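Local coordinates for protein Lys-gingipain catalytic subunit (Porphyromonas gingivalis, PDB 6I9A) that cleaves proteins after lysine residues as a secreted cysteine endopeptidase and probable virulence factor, this chain comprising its catalytic domain and an immunoglobulin-like domain, at residues 308-316 against 328-338. Numbering follows the deposited sequence. Where two conformers were deposited one is given.
Sequences TSMGSYDAT and IMWAGNLAATH. With NA (sodium ion), chain F; NA (sodium ion), chain E.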
ATOM      1  N   THR A 308       9.237  -0.285  23.142  1.00 10.76           N
ATOM      2  CA  THR A 308       8.202  -0.948  22.347  1.00  9.83           C
ATOM      3  C   THR A 308       8.878  -1.730  21.242  1.00  9.62           C
ATOM      4  O   THR A 308      10.012  -1.430  20.838  1.00 10.40           O
ATOM      5  CB  THR A 308       7.175   0.058  21.770  1.00 10.07           C
ATOM      6  OG1 THR A 308       7.863   1.022  20.975  1.00 10.34           O
ATOM      7  CG2 THR A 308       6.343   0.760  22.844  1.00 12.02           C
ATOM      8  N   SER A 309       8.153  -2.710  20.683  1.00  9.40           N
ATOM      9  CA  SER A 309       8.611  -3.379  19.485  1.00  9.79           C
ATOM     10  C   SER A 309       8.264  -2.537  18.257  1.00  9.09           C
ATOM     11  O   SER A 309       7.704  -1.423  18.370  1.00  9.06           O
ATOM     12  CB  SER A 309       8.024  -4.780  19.408  1.00 10.46           C
ATOM     13  OG  SER A 309       6.638  -4.786  19.102  1.00  9.92           O
ATOM     14  N   MET A 310       8.541  -3.078  17.074  1.00  8.95           N
ATOM     15  CA  MET A 310       8.280  -2.326  15.857  1.00  9.11           C
ATOM     16  C   MET A 310       6.776  -2.287  15.518  1.00  8.77           C
ATOM     17  O   MET A 310       6.106  -3.318  15.387  1.00 10.40           O
ATOM     18  CB  MET A 310       9.037  -3.002  14.702  1.00 10.41           C
ATOM     19  CG  MET A 310       8.967  -2.163  13.425  1.00 10.86           C
ATOM     20  SD  MET A 310       9.569  -2.975  11.920  1.00 12.19           S
ATOM     21  CE  MET A 310       8.245  -4.170  11.646  1.00 13.89           C
ATOM     22  N   GLY A 311       6.239  -1.079  15.333  1.00  8.54           N
ATOM     23  CA  GLY A 311       4.873  -0.928  14.859  1.00  9.02           C
ATOM     24  C   GLY A 311       4.857  -0.346  13.468  1.00  7.74           C
ATOM     25  O   GLY A 311       5.896  -0.260  12.783  1.00  8.70           O
ATOM     26  N   SER A 312       3.652   0.005  13.003  1.00  8.43           N
ATOM     27  CA  SER A 312       3.502   0.472  11.623  0.63  8.01           C
ATOM     28  C   SER A 312       4.280   1.770  11.369  1.00  8.04           C
ATOM     29  O   SER A 312       4.919   1.905  10.320  1.00  8.36           O
ATOM     30  CB  SER A 312       2.035   0.650  11.271  0.63  8.45           C
ATOM     31  OG  SER A 312       1.486   1.738  12.000  0.63  7.98           O
ATOM     32  N   TYR A 313       4.262   2.718  12.302  1.00  8.24           N
ATOM     33  CA  TYR A 313       5.042   3.958  12.082  1.00  8.72           C
ATOM     34  C   TYR A 313       6.546   3.654  11.978  1.00  8.56           C
ATOM     35  O   TYR A 313       7.230   4.128  11.074  1.00  8.67           O
ATOM     36  CB  TYR A 313       4.828   4.967  13.210  1.00  8.86           C
ATOM     37  CG  TYR A 313       3.439   5.536  13.434  1.00  8.48           C
ATOM     38  CD1 TYR A 313       2.591   5.829  12.376  1.00  9.03           C
ATOM     39  CD2 TYR A 313       3.021   5.870  14.707  1.00  9.19           C
ATOM     40  CE1 TYR A 313       1.354   6.452  12.591  1.00  9.40           C
ATOM     41  CE2 TYR A 313       1.806   6.512  14.926  1.00  9.00           C
ATOM     42  CZ  TYR A 313       0.981   6.805  13.867  1.00  9.20           C
ATOM     43  OH  TYR A 313      -0.179   7.468  14.136  1.00 10.31           O
ATOM     44  N   ASP A 314       7.039   2.819  12.899  1.00  8.24           N
ATOM     45  CA  ASP A 314       8.458   2.465  12.904  1.00  8.19           C
ATOM     46  C   ASP A 314       8.849   1.820  11.585  1.00  8.14           C
ATOM     47  O   ASP A 314       9.895   2.160  10.992  1.00  8.85           O
ATOM     48  CB  ASP A 314       8.791   1.473  14.027  1.00  8.45           C
ATOM     49  CG  ASP A 314       8.546   1.920  15.445  1.00  8.62           C
ATOM     50  OD1 ASP A 314       8.900   3.101  15.772  1.00  9.22           O
ATOM     51  OD2 ASP A 314       8.016   1.110  16.242  1.00  9.49           O
ATOM     52  N   ALA A 315       8.021   0.881  11.083  1.00  8.65           N
ATOM     53  CA  ALA A 315       8.366   0.163   9.873  1.00  8.51           C
ATOM     54  C   ALA A 315       8.361   1.111   8.696  1.00  8.89           C
ATOM     55  O   ALA A 315       9.280   1.059   7.856  1.00  8.85           O
ATOM     56  CB  ALA A 315       7.335  -0.945   9.669  1.00 10.13           C
ATOM     57  N   THR A 316       7.352   1.987   8.632  1.00  8.83           N
ATOM     58  CA  THR A 316       7.267   2.946   7.523  1.00  8.96           C
ATOM     59  C   THR A 316       8.621   3.648   7.376  1.00  8.36           C
ATOM     60  O   THR A 316       9.136   3.795   6.252  1.00  9.15           O
ATOM     61  CB  THR A 316       6.156   3.985   7.834  1.00  8.72           C
ATOM     62  OG1 THR A 316       4.869   3.316   7.947  1.00  9.48           O
ATOM     63  CG2 THR A 316       6.040   4.968   6.687  1.00  9.86           C
ATOM     64  N   ILE A 328       3.051  -1.371   5.360  1.00  8.21           N
ATOM     65  CA  ILE A 328       2.659  -0.575   6.568  1.00  8.28           C
ATOM     66  C   ILE A 328       1.606  -1.384   7.319  1.00  8.40           C
ATOM     67  O   ILE A 328       1.667  -1.539   8.551  1.00  9.56           O
ATOM     68  CB  ILE A 328       2.153   0.818   6.170  1.00  8.91           C
ATOM     69  CG1 ILE A 328       3.269   1.610   5.469  1.00  9.27           C
ATOM     70  CG2 ILE A 328       1.611   1.555   7.377  1.00 10.39           C
ATOM     71  CD1 ILE A 328       2.796   2.925   4.882  1.00 10.26           C
ATOM     72  N   MET A 329       0.598  -1.902   6.573  1.00  8.21           N
ATOM     73  CA  MET A 329      -0.464  -2.719   7.190  1.00  8.81           C
ATOM     74  C   MET A 329       0.105  -4.007   7.792  1.00  8.74           C
ATOM     75  O   MET A 329      -0.264  -4.399   8.887  1.00  9.78           O
ATOM     76  CB  MET A 329      -1.525  -3.012   6.128  1.00  8.80           C
ATOM     77  CG  MET A 329      -2.701  -3.823   6.667  1.00  9.64           C
ATOM     78  SD  MET A 329      -3.988  -4.077   5.445  1.00 10.91           S
ATOM     79  CE  MET A 329      -3.339  -5.471   4.513  1.00 14.18           C
ATOM     80  N   TRP A 330       1.034  -4.634   7.061  1.00  8.54           N
ATOM     81  CA  TRP A 330       1.685  -5.870   7.496  1.00  9.00           C
ATOM     82  C   TRP A 330       2.377  -5.627   8.835  1.00  8.69           C
ATOM     83  O   TRP A 330       2.230  -6.404   9.774  1.00  8.50           O
ATOM     84  CB  TRP A 330       2.716  -6.257   6.426  1.00  9.41           C
ATOM     85  CG  TRP A 330       3.339  -7.591   6.686  1.00 10.01           C
ATOM     86  CD1 TRP A 330       4.451  -7.846   7.426  1.00 10.68           C
ATOM     87  CD2 TRP A 330       2.920  -8.830   6.136  1.00 10.75           C
ATOM     88  NE1 TRP A 330       4.735  -9.215   7.384  1.00 12.67           N
ATOM     89  CE2 TRP A 330       3.810  -9.825   6.593  1.00 12.39           C
ATOM     90  CE3 TRP A 330       1.864  -9.191   5.313  1.00 12.54           C
ATOM     91  CZ2 TRP A 330       3.659 -11.181   6.229  1.00 13.18           C
ATOM     92  CZ3 TRP A 330       1.717 -10.508   4.956  1.00 15.90           C
ATOM     93  CH2 TRP A 330       2.600 -11.479   5.417  1.00 16.12           C
ATOM     94  N   ALA A 331       3.169  -4.555   8.943  1.00  8.58           N
ATOM     95  CA  ALA A 331       3.900  -4.233  10.176  1.00  8.20           C
ATOM     96  C   ALA A 331       2.924  -4.021  11.337  1.00  8.69           C
ATOM     97  O   ALA A 331       3.188  -4.462  12.461  1.00  8.51           O
ATOM     98  CB  ALA A 331       4.754  -2.982   9.949  1.00  9.24           C
ATOM     99  N   GLY A 332       1.804  -3.326  11.096  1.00  8.04           N
ATOM    100  CA  GLY A 332       0.824  -3.131  12.172  1.00  8.46           C
ATOM    101  C   GLY A 332       0.291  -4.446  12.658  1.00  7.82           C
ATOM    102  O   GLY A 332       0.207  -4.715  13.866  1.00  8.50           O
ATOM    103  N   ASN A 333      -0.057  -5.329  11.707  1.00  8.15           N
ATOM    104  CA  ASN A 333      -0.565  -6.636  12.109  1.00  8.19           C
ATOM    105  C   ASN A 333       0.487  -7.475  12.808  1.00  7.94           C
ATOM    106  O   ASN A 333       0.142  -8.201  13.747  1.00  8.71           O
ATOM    107  CB  ASN A 333      -1.118  -7.373  10.898  1.00  8.62           C
ATOM    108  CG  ASN A 333      -2.375  -6.789  10.300  1.00  9.37           C
ATOM    109  OD1 ASN A 333      -3.028  -5.911  10.883  1.00  9.47           O
ATOM    110  ND2 ASN A 333      -2.704  -7.278   9.084  1.00 10.04           N
ATOM    111  N   LEU A 334       1.769  -7.345  12.415  1.00  8.47           N
ATOM    112  CA  LEU A 334       2.819  -8.056  13.135  1.00  8.79           C
ATOM    113  C   LEU A 334       2.898  -7.586  14.569  1.00  7.96           C
ATOM    114  O   LEU A 334       3.073  -8.386  15.480  1.00  8.55           O
ATOM    115  CB  LEU A 334       4.187  -7.825  12.481  1.00  9.38           C
ATOM    116  CG  LEU A 334       4.454  -8.487  11.132  1.00  9.18           C
ATOM    117  CD1 LEU A 334       5.846  -8.067  10.666  1.00 11.30           C
ATOM    118  CD2 LEU A 334       4.418 -10.025  11.249  1.00 10.71           C
ATOM    119  N   ALA A 335       2.782  -6.261  14.783  1.00  7.90           N
ATOM    120  CA  ALA A 335       2.866  -5.742  16.150  1.00  8.79           C
ATOM    121  C   ALA A 335       1.688  -6.253  16.992  1.00  8.30           C
ATOM    122  O   ALA A 335       1.893  -6.615  18.168  1.00  8.74           O
ATOM    123  CB  ALA A 335       2.878  -4.211  16.107  1.00  8.98           C
ATOM    124  N   ALA A 336       0.469  -6.267  16.427  1.00  8.66           N
ATOM    125  CA  ALA A 336      -0.658  -6.782  17.187  1.00  8.90           C
ATOM    126  C   ALA A 336      -0.442  -8.272  17.507  1.00 10.00           C
ATOM    127  O   ALA A 336      -0.874  -8.761  18.561  1.00 10.12           O
ATOM    128  CB  ALA A 336      -1.934  -6.591  16.382  1.00 10.19           C
ATOM    129  N   THR A 337       0.220  -9.014  16.578  1.00  8.80           N
ATOM    130  CA  THR A 337       0.481 -10.425  16.808  1.00  9.10           C
ATOM    131  C   THR A 337       1.545 -10.567  17.885  1.00  8.70           C
ATOM    132  O   THR A 337       1.418 -11.425  18.802  1.00  9.17           O
ATOM    133  CB  THR A 337       0.953 -11.071  15.483  1.00  9.07           C
ATOM    134  OG1 THR A 337      -0.059 -10.857  14.475  1.00  9.44           O
ATOM    135  CG2 THR A 337       1.117 -12.569  15.630  1.00  9.30           C
ATOM    136  N   HIS A 338       2.624  -9.796  17.800  1.00  8.90           N
ATOM    137  CA  HIS A 338       3.700  -9.870  18.770  1.00  9.08           C
ATOM    138  C   HIS A 338       3.184  -9.576  20.166  1.00  9.28           C
ATOM    139  O   HIS A 338       3.607 -10.224  21.145  1.00  9.17           O
ATOM    140  CB  HIS A 338       4.828  -8.875  18.385  1.00  9.55           C
ATOM    141  CG  HIS A 338       6.047  -9.009  19.198  1.00  9.42           C
ATOM    142  ND1 HIS A 338       6.774 -10.173  19.200  1.00 10.11           N
ATOM    143  CD2 HIS A 338       6.657  -8.096  19.985  1.00 10.11           C
ATOM    144  CE1 HIS A 338       7.826  -9.936  19.978  1.00 10.51           C
ATOM    145  NE2 HIS A 338       7.789  -8.682  20.463  1.00 11.20           N
TER
HETATM  146 NA    NA F 704       7.810   0.954  18.574  1.00  8.95          NA
HETATM  147 NA    NA E 703      10.174   1.729   5.436  1.00  9.30          NA
HETATM  148  O   HOH W   1      10.202   0.470  18.716  1.00 10.55           O
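With CG anti to the backbone N (chi1 -172°), His338 reaches from helix 328-338 to the loop before helix 312-316, where its CD2 lies 3.4 Å from Ser309 OG, oblique to the ring. That hydroxyl finds its main polar partner outside the pair, in Tyr3. Thr316 has OG1 beside its own N (chi1 -62°), which lets the hydroxyl bond back to Ser312 O at 2.8 Å while lying against CG1 of Ile328. Ser312 O thus accepts a second bond besides the helical one from Thr316 N, the two donors coming from opposite faces of its plane. Between these ends small residues bring the backbones close: Ser312 CA lies 4.5 Å from Gly332 CA. Ala331 CB meets Ala315 CB at a tight 3.3 Å. Ala335 CB sits 3.4 Å from Met310 O. Met310, bent at chi3, sets CE beside Ala331 CB. The axes of segments 312-316 and 328-338 approach to 8.1 Å at 137°. At the N-cap, Gly311 N donates to Asp314 OD2 on its anti side, and the same oxygen binds a sodium ion with Thr308 OG1, Ser309 O, a water, Tyr174 OH and Val293 O. A second sodium binds Ala315 O and Thr316 O, with Leu318, Ser321, Tyr322 and Asn323 completing the site. In this C25 catalytic domain, the segments thus meet by van der Waals packing without direct hydrogen bonds, while one sodium ties loop to helix.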